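Long-range contacts in protein (atp-binding domain of protein MJ0577) (PDB 1MJH), which binds ATP and manganese as a homodimer of the universal stress protein family: residues T12-T17 with N83-I88; I37-I42 with K100-V105; K131-E136 with V157-S162. One frame throughout, in Å; residues are numbered along the deposited sequence.

Interaction 1 (T12-T17 with N83-I88). With ATP (adenosine-5'-triphosphate), chain F.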
loop_
_atom_site.group_PDB
_atom_site.type_symbol
_atom_site.label_atom_id
_atom_site.label_comp_id
_atom_site.label_asym_id
_atom_site.label_seq_id
_atom_site.Cartn_x
_atom_site.Cartn_y
_atom_site.Cartn_z
ATOM N N THR B 12 12.637 -5.123 -5.823
ATOM C CA THR B 12 12.193 -6.308 -6.558
ATOM C C THR B 12 13.047 -7.519 -6.253
ATOM O O THR B 12 14.268 -7.386 -6.077
ATOM C CB THR B 12 12.240 -6.023 -8.094
ATOM O OG1 THR B 12 11.865 -7.255 -8.721
ATOM C CG2 THR B 12 13.632 -5.664 -8.582
ATOM N N ASP B 13 12.426 -8.688 -6.148
ATOM C CA ASP B 13 13.105 -9.959 -6.005
ATOM C C ASP B 13 12.977 -10.756 -7.301
ATOM O O ASP B 13 13.279 -11.952 -7.327
ATOM C CB ASP B 13 12.461 -10.760 -4.833
ATOM C CG ASP B 13 10.966 -10.937 -5.037
ATOM O OD1 ASP B 13 10.433 -10.433 -6.060
ATOM O OD2 ASP B 13 10.276 -11.525 -4.161
ATOM N N PHE B 14 12.583 -10.087 -8.375
ATOM C CA PHE B 14 12.412 -10.699 -9.706
ATOM C C PHE B 14 11.325 -11.754 -9.723
ATOM O O PHE B 14 11.271 -12.578 -10.676
ATOM C CB PHE B 14 13.722 -11.229 -10.331
ATOM C CG PHE B 14 14.869 -10.263 -10.088
ATOM C CD1 PHE B 14 14.805 -8.976 -10.570
ATOM C CD2 PHE B 14 15.960 -10.641 -9.328
ATOM C CE1 PHE B 14 15.813 -8.041 -10.349
ATOM C CE2 PHE B 14 16.983 -9.731 -9.074
ATOM C CZ PHE B 14 16.885 -8.449 -9.601
ATOM N N SER B 15 10.375 -11.678 -8.787
ATOM C CA SER B 15 9.287 -12.673 -8.752
ATOM C C SER B 15 8.121 -12.268 -9.644
ATOM O O SER B 15 8.054 -11.140 -10.122
ATOM C CB SER B 15 8.737 -12.820 -7.329
ATOM O OG SER B 15 8.167 -11.564 -6.914
ATOM N N GLU B 16 7.236 -13.229 -9.963
ATOM C CA GLU B 16 6.062 -12.866 -10.754
ATOM C C GLU B 16 5.273 -11.737 -10.105
ATOM O O GLU B 16 4.725 -10.873 -10.789
ATOM C CB GLU B 16 5.199 -14.113 -10.860
ATOM C CG GLU B 16 3.765 -14.030 -11.296
ATOM C CD GLU B 16 3.167 -15.440 -11.122
ATOM O OE1 GLU B 16 3.475 -16.176 -12.099
ATOM O OE2 GLU B 16 2.512 -15.735 -10.089
ATOM N N THR B 17 5.084 -11.819 -8.766
ATOM C CA THR B 17 4.295 -10.742 -8.134
ATOM C C THR B 17 5.036 -9.403 -8.188
ATOM O O THR B 17 4.404 -8.382 -8.450
ATOM C CB THR B 17 4.010 -11.105 -6.650
ATOM O OG1 THR B 17 3.306 -12.383 -6.630
ATOM C CG2 THR B 17 2.995 -10.131 -6.089
ATOM N N ASN B 83 21.749 -8.520 -14.957
ATOM C CA ASN B 83 21.024 -8.503 -16.238
ATOM C C ASN B 83 19.530 -8.243 -16.034
ATOM O O ASN B 83 18.887 -7.504 -16.763
ATOM C CB ASN B 83 21.159 -9.817 -17.034
ATOM C CG ASN B 83 20.411 -9.667 -18.366
ATOM O OD1 ASN B 83 20.766 -8.793 -19.159
ATOM N ND2 ASN B 83 19.379 -10.457 -18.667
ATOM N N LYS B 84 18.961 -8.831 -14.970
ATOM C CA LYS B 84 17.542 -8.552 -14.699
ATOM C C LYS B 84 17.336 -7.093 -14.399
ATOM O O LYS B 84 16.375 -6.469 -14.857
ATOM C CB LYS B 84 17.020 -9.468 -13.579
ATOM C CG LYS B 84 16.775 -10.896 -14.052
ATOM C CD LYS B 84 16.562 -11.899 -12.942
ATOM C CE LYS B 84 17.867 -12.653 -12.645
ATOM N NZ LYS B 84 17.672 -13.609 -11.529
ATOM N N MET B 85 18.200 -6.474 -13.575
ATOM C CA MET B 85 18.043 -5.076 -13.224
ATOM C C MET B 85 18.179 -4.157 -14.428
ATOM O O MET B 85 17.480 -3.145 -14.530
ATOM C CB MET B 85 19.069 -4.739 -12.129
ATOM C CG MET B 85 18.824 -5.358 -10.754
ATOM S SD MET B 85 17.444 -4.656 -9.764
ATOM C CE MET B 85 18.450 -3.395 -8.908
ATOM N N GLU B 86 19.098 -4.505 -15.359
ATOM C CA GLU B 86 19.233 -3.659 -16.556
ATOM C C GLU B 86 17.990 -3.612 -17.414
ATOM O O GLU B 86 17.615 -2.556 -17.946
ATOM C CB GLU B 86 20.420 -4.205 -17.388
ATOM C CG GLU B 86 21.780 -3.928 -16.783
ATOM C CD GLU B 86 22.073 -2.473 -16.496
ATOM O OE1 GLU B 86 21.674 -1.574 -17.268
ATOM O OE2 GLU B 86 22.717 -2.124 -15.474
ATOM N N ASN B 87 17.289 -4.737 -17.623
ATOM C CA ASN B 87 16.070 -4.791 -18.397
ATOM C C ASN B 87 15.002 -3.911 -17.696
ATOM O O ASN B 87 14.292 -3.180 -18.360
ATOM C CB ASN B 87 15.539 -6.224 -18.525
ATOM C CG ASN B 87 16.214 -7.010 -19.654
ATOM O OD1 ASN B 87 16.562 -6.411 -20.682
ATOM N ND2 ASN B 87 16.400 -8.302 -19.430
ATOM N N ILE B 88 14.890 -4.006 -16.359
ATOM C CA ILE B 88 13.882 -3.147 -15.693
ATOM C C ILE B 88 14.215 -1.656 -15.767
ATOM O O ILE B 88 13.396 -0.778 -15.969
ATOM C CB ILE B 88 13.798 -3.537 -14.189
ATOM C CG1 ILE B 88 13.362 -5.013 -14.091
ATOM C CG2 ILE B 88 12.794 -2.609 -13.519
ATOM C CD1 ILE B 88 13.617 -5.562 -12.681
HETATM P PG ATP F . 8.744 -15.125 2.164
HETATM O O1G ATP F . 8.269 -14.577 3.465
HETATM O O2G ATP F . 9.963 -14.477 1.810
HETATM O O3G ATP F . 8.889 -16.589 2.176
HETATM P PB ATP F . 7.410 -14.330 -0.346
HETATM O O1B ATP F . 6.248 -14.972 -0.976
HETATM O O2B ATP F . 8.635 -14.628 -1.095
HETATM O O3B ATP F . 7.508 -14.769 1.163
HETATM P PA ATP F . 8.078 -11.447 0.014
HETATM O O1A ATP F . 7.590 -10.855 1.235
HETATM O O2A ATP F . 9.457 -11.792 -0.055
HETATM O O3A ATP F . 7.140 -12.759 -0.298
HETATM O "O5'" ATP F . 7.825 -10.652 -1.324
HETATM C "C5'" ATP F . 7.047 -9.432 -1.226
HETATM C "C4'" ATP F . 7.721 -8.343 -2.039
HETATM O "O4'" ATP F . 8.951 -7.950 -1.308
HETATM C "C3'" ATP F . 8.237 -8.716 -3.420
HETATM O "O3'" ATP F . 7.210 -8.712 -4.422
HETATM C "C2'" ATP F . 9.308 -7.616 -3.624
HETATM O "O2'" ATP F . 8.651 -6.388 -4.000
HETATM C "C1'" ATP F . 9.918 -7.529 -2.201
HETATM N N9 ATP F . 11.131 -8.318 -2.038
HETATM C C8 ATP F . 11.283 -9.561 -1.529
HETATM N N7 ATP F . 12.539 -9.956 -1.446
HETATM C C5 ATP F . 13.227 -8.964 -1.963
HETATM C C6 ATP F . 14.593 -8.820 -2.144
HETATM N N6 ATP F . 15.437 -9.793 -1.800
HETATM N N1 ATP F . 15.009 -7.682 -2.691
HETATM C C2 ATP F . 14.134 -6.678 -3.023
HETATM N N3 ATP F . 12.798 -6.722 -2.878
HETATM C C4 ATP F . 12.451 -7.924 -2.364
#

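Interaction 2 (I37-I42 with K100-V105). With ATP (adenosine-5'-triphosphate), chain F.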
loop_
_atom_site.group_PDB
_atom_site.type_symbol
_atom_site.label_atom_id
_atom_site.label_comp_id
_atom_site.label_asym_id
_atom_site.label_seq_id
_atom_site.Cartn_x
_atom_site.Cartn_y
_atom_site.Cartn_z
ATOM N N ILE B 37 13.921 4.537 -7.396
ATOM C CA ILE B 37 15.005 3.844 -6.763
ATOM C C ILE B 37 14.769 2.337 -6.986
ATOM O O ILE B 37 13.785 1.854 -6.443
ATOM C CB ILE B 37 15.153 4.114 -5.252
ATOM C CG1 ILE B 37 15.143 5.594 -4.938
ATOM C CG2 ILE B 37 16.432 3.444 -4.725
ATOM C CD1 ILE B 37 16.053 6.489 -5.782
ATOM N N LEU B 38 15.579 1.714 -7.868
ATOM C CA LEU B 38 15.306 0.295 -8.161
ATOM C C LEU B 38 16.231 -0.555 -7.357
ATOM O O LEU B 38 17.480 -0.418 -7.439
ATOM C CB LEU B 38 15.537 0.138 -9.700
ATOM C CG LEU B 38 15.617 -1.331 -10.139
ATOM C CD1 LEU B 38 14.199 -1.955 -10.080
ATOM C CD2 LEU B 38 16.072 -1.428 -11.605
ATOM N N LEU B 39 15.656 -1.346 -6.454
ATOM C CA LEU B 39 16.482 -2.044 -5.472
ATOM C C LEU B 39 16.351 -3.545 -5.443
ATOM O O LEU B 39 15.225 -4.014 -5.396
ATOM C CB LEU B 39 16.052 -1.460 -4.082
ATOM C CG LEU B 39 16.658 -2.195 -2.898
ATOM C CD1 LEU B 39 18.189 -2.060 -2.835
ATOM C CD2 LEU B 39 16.079 -1.580 -1.596
ATOM N N HIS B 40 17.460 -4.292 -5.477
ATOM C CA HIS B 40 17.452 -5.717 -5.216
ATOM C C HIS B 40 18.399 -6.041 -4.063
ATOM O O HIS B 40 19.515 -5.466 -4.032
ATOM C CB HIS B 40 17.832 -6.556 -6.480
ATOM C CG HIS B 40 17.830 -8.017 -6.140
ATOM N ND1 HIS B 40 18.901 -8.860 -6.064
ATOM C CD2 HIS B 40 16.809 -8.812 -5.839
ATOM C CE1 HIS B 40 18.506 -10.093 -5.736
ATOM N NE2 HIS B 40 17.184 -10.095 -5.582
ATOM N N VAL B 41 17.890 -6.832 -3.124
ATOM C CA VAL B 41 18.711 -7.232 -1.978
ATOM C C VAL B 41 19.086 -8.688 -2.150
ATOM O O VAL B 41 18.272 -9.620 -2.126
ATOM C CB VAL B 41 18.002 -7.099 -0.610
ATOM C CG1 VAL B 41 18.892 -7.485 0.575
ATOM C CG2 VAL B 41 17.573 -5.655 -0.452
ATOM N N ILE B 42 20.425 -8.922 -2.153
ATOM C CA ILE B 42 20.889 -10.303 -2.012
ATOM C C ILE B 42 20.823 -10.764 -0.565
ATOM O O ILE B 42 21.472 -10.154 0.299
ATOM C CB ILE B 42 22.382 -10.423 -2.446
ATOM C CG1 ILE B 42 22.523 -9.829 -3.839
ATOM C CG2 ILE B 42 22.856 -11.866 -2.389
ATOM C CD1 ILE B 42 21.633 -10.410 -4.892
ATOM N N LYS B 100 17.728 5.113 -10.300
ATOM C CA LYS B 100 18.924 4.815 -9.545
ATOM C C LYS B 100 18.857 3.341 -9.155
ATOM O O LYS B 100 18.069 2.960 -8.270
ATOM C CB LYS B 100 19.024 5.625 -8.257
ATOM C CG LYS B 100 20.285 5.302 -7.451
ATOM C CD LYS B 100 20.482 6.221 -6.244
ATOM C CE LYS B 100 21.715 5.825 -5.447
ATOM N NZ LYS B 100 21.925 6.704 -4.245
ATOM N N ASP B 101 19.726 2.543 -9.799
ATOM C CA ASP B 101 19.675 1.105 -9.480
ATOM C C ASP B 101 20.653 0.712 -8.395
ATOM O O ASP B 101 21.841 1.117 -8.363
ATOM C CB ASP B 101 19.896 0.278 -10.747
ATOM C CG ASP B 101 21.144 0.712 -11.508
ATOM O OD1 ASP B 101 21.359 1.910 -11.706
ATOM O OD2 ASP B 101 21.889 -0.193 -11.932
ATOM N N ILE B 102 20.196 -0.012 -7.389
ATOM C CA ILE B 102 20.993 -0.499 -6.272
ATOM C C ILE B 102 20.902 -1.990 -6.044
ATOM O O ILE B 102 19.817 -2.585 -5.964
ATOM C CB ILE B 102 20.510 0.213 -4.964
ATOM C CG1 ILE B 102 20.603 1.732 -5.102
ATOM C CG2 ILE B 102 21.256 -0.307 -3.741
ATOM C CD1 ILE B 102 19.914 2.500 -3.966
ATOM N N ILE B 103 22.038 -2.681 -5.914
ATOM C CA ILE B 103 22.139 -4.058 -5.525
ATOM C C ILE B 103 22.958 -4.094 -4.234
ATOM O O ILE B 103 24.038 -3.503 -4.193
ATOM C CB ILE B 103 22.771 -5.022 -6.530
ATOM C CG1 ILE B 103 21.964 -5.005 -7.836
ATOM C CG2 ILE B 103 22.912 -6.427 -5.971
ATOM C CD1 ILE B 103 22.730 -5.637 -8.984
ATOM N N VAL B 104 22.405 -4.685 -3.189
ATOM C CA VAL B 104 23.114 -4.703 -1.919
ATOM C C VAL B 104 22.952 -6.056 -1.253
ATOM O O VAL B 104 21.942 -6.735 -1.487
ATOM C CB VAL B 104 22.604 -3.562 -1.032
ATOM C CG1 VAL B 104 21.118 -3.792 -0.714
ATOM C CG2 VAL B 104 23.398 -3.370 0.255
ATOM N N VAL B 105 23.983 -6.518 -0.558
ATOM C CA VAL B 105 23.902 -7.796 0.159
ATOM C C VAL B 105 23.411 -7.468 1.565
ATOM O O VAL B 105 23.952 -6.583 2.245
ATOM C CB VAL B 105 25.258 -8.555 0.257
ATOM C CG1 VAL B 105 25.092 -9.829 1.096
ATOM C CG2 VAL B 105 25.806 -8.950 -1.104
HETATM P PG ATP F . 8.744 -15.125 2.164
HETATM O O1G ATP F . 8.269 -14.577 3.465
HETATM O O2G ATP F . 9.963 -14.477 1.810
HETATM O O3G ATP F . 8.889 -16.589 2.176
HETATM P PB ATP F . 7.410 -14.330 -0.346
HETATM O O1B ATP F . 6.248 -14.972 -0.976
HETATM O O2B ATP F . 8.635 -14.628 -1.095
HETATM O O3B ATP F . 7.508 -14.769 1.163
HETATM P PA ATP F . 8.078 -11.447 0.014
HETATM O O1A ATP F . 7.590 -10.855 1.235
HETATM O O2A ATP F . 9.457 -11.792 -0.055
HETATM O O3A ATP F . 7.140 -12.759 -0.298
HETATM O "O5'" ATP F . 7.825 -10.652 -1.324
HETATM C "C5'" ATP F . 7.047 -9.432 -1.226
HETATM C "C4'" ATP F . 7.721 -8.343 -2.039
HETATM O "O4'" ATP F . 8.951 -7.950 -1.308
HETATM C "C3'" ATP F . 8.237 -8.716 -3.420
HETATM O "O3'" ATP F . 7.210 -8.712 -4.422
HETATM C "C2'" ATP F . 9.308 -7.616 -3.624
HETATM O "O2'" ATP F . 8.651 -6.388 -4.000
HETATM C "C1'" ATP F . 9.918 -7.529 -2.201
HETATM N N9 ATP F . 11.131 -8.318 -2.038
HETATM C C8 ATP F . 11.283 -9.561 -1.529
HETATM N N7 ATP F . 12.539 -9.956 -1.446
HETATM C C5 ATP F . 13.227 -8.964 -1.963
HETATM C C6 ATP F . 14.593 -8.820 -2.144
HETATM N N6 ATP F . 15.437 -9.793 -1.800
HETATM N N1 ATP F . 15.009 -7.682 -2.691
HETATM C C2 ATP F . 14.134 -6.678 -3.023
HETATM N N3 ATP F . 12.798 -6.722 -2.878
HETATM C C4 ATP F . 12.451 -7.924 -2.364
#

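Interaction 3 (K131-E136 with V157-S162). With ATP (adenosine-5'-triphosphate), chain F.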
loop_
_atom_site.group_PDB
_atom_site.type_symbol
_atom_site.label_atom_id
_atom_site.label_comp_id
_atom_site.label_asym_id
_atom_site.label_seq_id
_atom_site.Cartn_x
_atom_site.Cartn_y
_atom_site.Cartn_z
ATOM N N LYS B 131 9.320 -14.670 -4.216
ATOM C CA LYS B 131 9.765 -15.962 -4.813
ATOM C C LYS B 131 9.208 -17.168 -4.076
ATOM O O LYS B 131 9.071 -18.208 -4.740
ATOM C CB LYS B 131 11.292 -15.980 -4.814
ATOM C CG LYS B 131 12.028 -15.042 -5.761
ATOM C CD LYS B 131 11.796 -15.516 -7.212
ATOM C CE LYS B 131 12.789 -14.861 -8.145
ATOM N NZ LYS B 131 12.790 -15.570 -9.466
ATOM N N THR B 132 8.828 -17.126 -2.788
ATOM C CA THR B 132 8.216 -18.294 -2.168
ATOM C C THR B 132 6.797 -18.501 -2.634
ATOM O O THR B 132 6.391 -19.553 -3.164
ATOM C CB THR B 132 8.250 -18.123 -0.627
ATOM O OG1 THR B 132 9.616 -17.801 -0.272
ATOM C CG2 THR B 132 7.797 -19.335 0.160
ATOM N N ASN B 133 5.986 -17.425 -2.498
ATOM C CA ASN B 133 4.583 -17.460 -2.883
ATOM C C ASN B 133 3.869 -18.780 -2.598
ATOM O O ASN B 133 3.344 -19.430 -3.506
ATOM C CB ASN B 133 4.404 -16.955 -4.330
ATOM C CG ASN B 133 2.941 -16.676 -4.617
ATOM O OD1 ASN B 133 2.101 -16.512 -3.721
ATOM N ND2 ASN B 133 2.606 -16.597 -5.913
ATOM N N LEU B 134 3.801 -19.096 -1.303
ATOM C CA LEU B 134 3.012 -20.287 -0.868
ATOM C C LEU B 134 1.563 -19.878 -0.737
ATOM O O LEU B 134 1.161 -18.869 -0.158
ATOM C CB LEU B 134 3.613 -20.705 0.465
ATOM C CG LEU B 134 3.207 -22.073 1.011
ATOM C CD1 LEU B 134 3.637 -23.142 0.002
ATOM C CD2 LEU B 134 3.891 -22.305 2.359
ATOM N N LYS B 135 0.657 -20.687 -1.344
ATOM C CA LYS B 135 -0.756 -20.356 -1.343
ATOM C C LYS B 135 -1.344 -20.072 0.017
ATOM O O LYS B 135 -2.128 -19.114 0.154
ATOM C CB LYS B 135 -1.540 -21.539 -1.974
ATOM C CG LYS B 135 -3.049 -21.283 -2.055
ATOM C CD LYS B 135 -3.376 -20.192 -3.061
ATOM C CE LYS B 135 -4.707 -19.503 -2.821
ATOM N NZ LYS B 135 -5.768 -19.927 -3.777
ATOM N N GLU B 136 -0.925 -20.817 1.069
ATOM C CA GLU B 136 -1.520 -20.609 2.374
ATOM C C GLU B 136 -1.035 -19.315 3.024
ATOM O O GLU B 136 -1.667 -18.915 3.983
ATOM C CB GLU B 136 -1.241 -21.782 3.345
ATOM C CG GLU B 136 0.258 -21.948 3.585
ATOM C CD GLU B 136 0.617 -23.175 4.402
ATOM O OE1 GLU B 136 0.085 -23.271 5.524
ATOM O OE2 GLU B 136 1.425 -23.998 3.920
ATOM N N VAL B 157 0.879 -4.559 -3.986
ATOM C CA VAL B 157 0.234 -5.059 -5.192
ATOM C C VAL B 157 0.061 -6.577 -5.030
ATOM O O VAL B 157 1.067 -7.260 -4.795
ATOM C CB VAL B 157 1.129 -4.781 -6.400
ATOM C CG1 VAL B 157 0.503 -5.313 -7.708
ATOM C CG2 VAL B 157 1.309 -3.260 -6.612
ATOM N N LYS B 158 -1.160 -7.064 -5.174
ATOM C CA LYS B 158 -1.355 -8.492 -4.812
ATOM C C LYS B 158 -0.921 -9.442 -5.913
ATOM O O LYS B 158 -0.872 -9.145 -7.107
ATOM C CB LYS B 158 -2.860 -8.788 -4.551
ATOM C CG LYS B 158 -3.468 -7.857 -3.482
ATOM C CD LYS B 158 -2.831 -7.999 -2.138
ATOM C CE LYS B 158 -2.626 -9.393 -1.528
ATOM N NZ LYS B 158 -3.978 -10.045 -1.225
ATOM N N ARG B 159 -0.635 -10.666 -5.467
ATOM C CA ARG B 159 -0.232 -11.730 -6.405
ATOM C C ARG B 159 -1.400 -12.122 -7.307
ATOM O O ARG B 159 -2.516 -11.741 -7.078
ATOM C CB ARG B 159 0.185 -12.958 -5.576
ATOM C CG ARG B 159 -0.965 -13.471 -4.686
ATOM C CD ARG B 159 -0.523 -14.725 -3.905
ATOM N NE ARG B 159 -1.585 -15.158 -2.971
ATOM C CZ ARG B 159 -1.380 -16.133 -2.068
ATOM N NH1 ARG B 159 -0.197 -16.726 -1.931
ATOM N NH2 ARG B 159 -2.342 -16.503 -1.229
ATOM N N LYS B 160 -1.054 -12.874 -8.368
ATOM C CA LYS B 160 -2.161 -13.338 -9.246
ATOM C C LYS B 160 -3.193 -14.115 -8.455
ATOM O O LYS B 160 -2.898 -14.804 -7.506
ATOM C CB LYS B 160 -1.559 -14.245 -10.336
ATOM C CG LYS B 160 -0.809 -13.523 -11.428
ATOM C CD LYS B 160 -0.143 -14.559 -12.369
ATOM C CE LYS B 160 0.848 -13.824 -13.262
ATOM N NZ LYS B 160 0.235 -12.626 -13.902
ATOM N N ASN B 161 -4.436 -14.098 -8.985
ATOM C CA ASN B 161 -5.540 -14.827 -8.364
ATOM C C ASN B 161 -5.405 -16.315 -8.724
ATOM O O ASN B 161 -4.912 -16.649 -9.812
ATOM C CB ASN B 161 -6.874 -14.314 -8.886
ATOM C CG ASN B 161 -7.141 -12.859 -8.594
ATOM O OD1 ASN B 161 -7.544 -12.078 -9.469
ATOM N ND2 ASN B 161 -6.917 -12.518 -7.330
ATOM N N SER B 162 -5.625 -17.174 -7.749
ATOM C CA SER B 162 -5.291 -18.598 -7.821
ATOM C C SER B 162 -4.145 -18.935 -8.770
ATOM O O SER B 162 -4.070 -20.079 -9.315
ATOM C CB SER B 162 -6.570 -19.411 -8.037
ATOM O OG SER B 162 -7.540 -19.007 -7.070
ATOM O OXT SER B 162 -3.010 -18.436 -8.480
HETATM P PG ATP F . 8.744 -15.125 2.164
HETATM O O1G ATP F . 8.269 -14.577 3.465
HETATM O O2G ATP F . 9.963 -14.477 1.810
HETATM O O3G ATP F . 8.889 -16.589 2.176
HETATM P PB ATP F . 7.410 -14.330 -0.346
HETATM O O1B ATP F . 6.248 -14.972 -0.976
HETATM O O2B ATP F . 8.635 -14.628 -1.095
HETATM O O3B ATP F . 7.508 -14.769 1.163
HETATM P PA ATP F . 8.078 -11.447 0.014
HETATM O O1A ATP F . 7.590 -10.855 1.235
HETATM O O2A ATP F . 9.457 -11.792 -0.055
HETATM O O3A ATP F . 7.140 -12.759 -0.298
HETATM O "O5'" ATP F . 7.825 -10.652 -1.324
HETATM C "C5'" ATP F . 7.047 -9.432 -1.226
HETATM C "C4'" ATP F . 7.721 -8.343 -2.039
HETATM O "O4'" ATP F . 8.951 -7.950 -1.308
HETATM C "C3'" ATP F . 8.237 -8.716 -3.420
HETATM O "O3'" ATP F . 7.210 -8.712 -4.422
HETATM C "C2'" ATP F . 9.308 -7.616 -3.624
HETATM O "O2'" ATP F . 8.651 -6.388 -4.000
HETATM C "C1'" ATP F . 9.918 -7.529 -2.201
HETATM N N9 ATP F . 11.131 -8.318 -2.038
HETATM C C8 ATP F . 11.283 -9.561 -1.529
HETATM N N7 ATP F . 12.539 -9.956 -1.446
HETATM C C5 ATP F . 13.227 -8.964 -1.963
HETATM C C6 ATP F . 14.593 -8.820 -2.144
HETATM N N6 ATP F . 15.437 -9.793 -1.800
HETATM N N1 ATP F . 15.009 -7.682 -2.691
HETATM C C2 ATP F . 14.134 -6.678 -3.023
HETATM N N3 ATP F . 12.798 -6.722 -2.878
HETATM C C4 ATP F . 12.451 -7.924 -2.364
HETATM O O HOH W 1 -0.479 -16.356 -6.993
#

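Interaction 1 (T12-T17 with N83-I88)
Phe-14 lays one face of its ring on the aliphatic part of Lys-84, on helix 66-95. Lys-84 CB stands 3.9 Å from the centre of the Phe-14 ring, 20° off its normal, a CH-pi contact displaced toward the rim. Farther along, Lys-84 CD comes 3.7 Å from Phe-14 CG, and a bend about the CG-CD bond turns CE off the extended line. Lysine suits this exposed helix position because its methylenes can cover an aromatic ring while its amine can remain near solvent. Met-85 instead meets the ring at its edge: SD lies 3.8 Å from Phe-14 CE1, and the line from SD to the ring centre is 81° off the normal, a Met-aromatic contact. Ile-88 CD1 also reaches the rim, 4.1 Å from Phe-14 CE1, and touches the methyl CG2 of Thr-12 tip to tip.

Threonine serves two purposes here. Its methyl joins the apolar cluster, while OG1, anti to the backbone N (chi1 177°), accepts from Phe-14 N at 2.9 Å to form an ST turn. An Asx turn follows: Asp-13 OD1 takes both Ser-15 N and Ser-15 OG from the same face of the carboxylate. Ser-15 in turn is the N-cap of helix 16-27. Residues 12-15 form the turn between the first strand and that helix in a Rossmann-like alpha/beta fold; helix 66-95 packs on its Phe-14 side, and Thr-12, Asp-13 and Ser-15 line the ATP pocket.

Interaction 2 (I37-I42 with K100-V105)
A parallel strand pair at one margin of the five-stranded Rossmann-like sheet joins Ile-37 through Ile-42 to Lys-100 through Val-105, in register. They belong to a beta-alpha-beta crossover that passes through helix 66-95. Five backbone hydrogen bonds alternate between them. Ile-102 N donates to Leu-38 O at 2.7 Å, and His-40 N to Ile-102 O at 3.0 Å.

Beta-branched residues, which suit extended backbone, and leucines make up most of both faces, since helices cover them. On the face of Leu-39 and Val-41, packed against helix 108-118, Leu-39 CD1 wedges against Ile-102 CG2 at 3.6 Å and Val-104 CG1 at 4.0 Å. Ile-37 CG2 meets Ile-102 CD1 at 3.7 Å. The other face carries Leu-38, His-40 and Ile-42 toward helix 66-95; there Ile-42 CG1 touches Ile-103 CG2 at 4.0 Å. The charged ends are turned outward to other partners, Lys-100 to Glu-119 and Asp-101 to Lys-89.

Leu-39 still bonds to Thr-12 by its backbone, but at Val-41 the adenine of ATP takes over that strand edge: Val-41 N donates to ATP N1 at 3.0 Å, and ATP N6 donates to Val-41 O at 2.9 Å, almost straight at 174°.

Interaction 3 (K131-E136 with V157-S162)
Arg-159, on the C-terminal tail, drives its guanidinium against Asn-133, Leu-134 and Lys-135, in the phosphate-binding loop that carries the G-2X-G-9X-G(S/T) pattern of ATP-binding universal stress proteins. Its CG sits between the backbone N and the carbonyl carbon (chi1 60°), and the chain then runs extended as far as NE. Arginine suits the place because one flat group can offer N-H bonds to several carbonyls at once. NH1 donates twice, to Asn-133 OD1 at 2.9 Å and to Leu-134 O at 3.1 Å, and both acceptors lie at the guanidinium edge, in its plane. The asparagine amide is turned 42° from that plane, yet OD1 receives its bond almost head-on. Leu-134 O, by contrast, is approached from above its carbonyl plane. NH2 adds a third bond, to Lys-135 O at 3.0 Å, so the flat group is gripped by three carbonyl oxygens of consecutive residues.

Lys-135 crosses the arginine at about a right angle, with CD over one face of the guanidinium and CE 4.1 Å from Arg-159 NH2. Its like-charged amine stays farther off.

Asn-133 takes a left-handed backbone conformation that asparagine tolerates well, and its N donates to ATP O1B at 2.9 Å. On its other branch, Asn-133 ND2 donates to a water at 3.3 Å, which passes a hydrogen bond on to Lys-160 O at 2.9 Å.

How the interactions relate
The three contacts each border one ATP. Strand 37-42 of interaction 2 holds the adenine, interaction 1 sets Asp-13 against base and ribose, and in interaction 3 residues 131-136 bond to the phosphates, while Arg-159 bonds to that loop. Interactions 1 and 2, with centres 10 Å apart, are joined by a probable hydrogen bond from Thr-12 N to Leu-39 O at 2.8 Å, and the rings of Phe-14 and His-40 also meet. Interaction 3 lies about 17 Å from interaction 1 between centres, yet Thr-17 OG1 touches Arg-159 CB at 3.3 Å. Interactions 2 and 3, their centres about 23 Å apart, do not touch, their nearest atoms being about 7 Å apart, but both border the nucleotide.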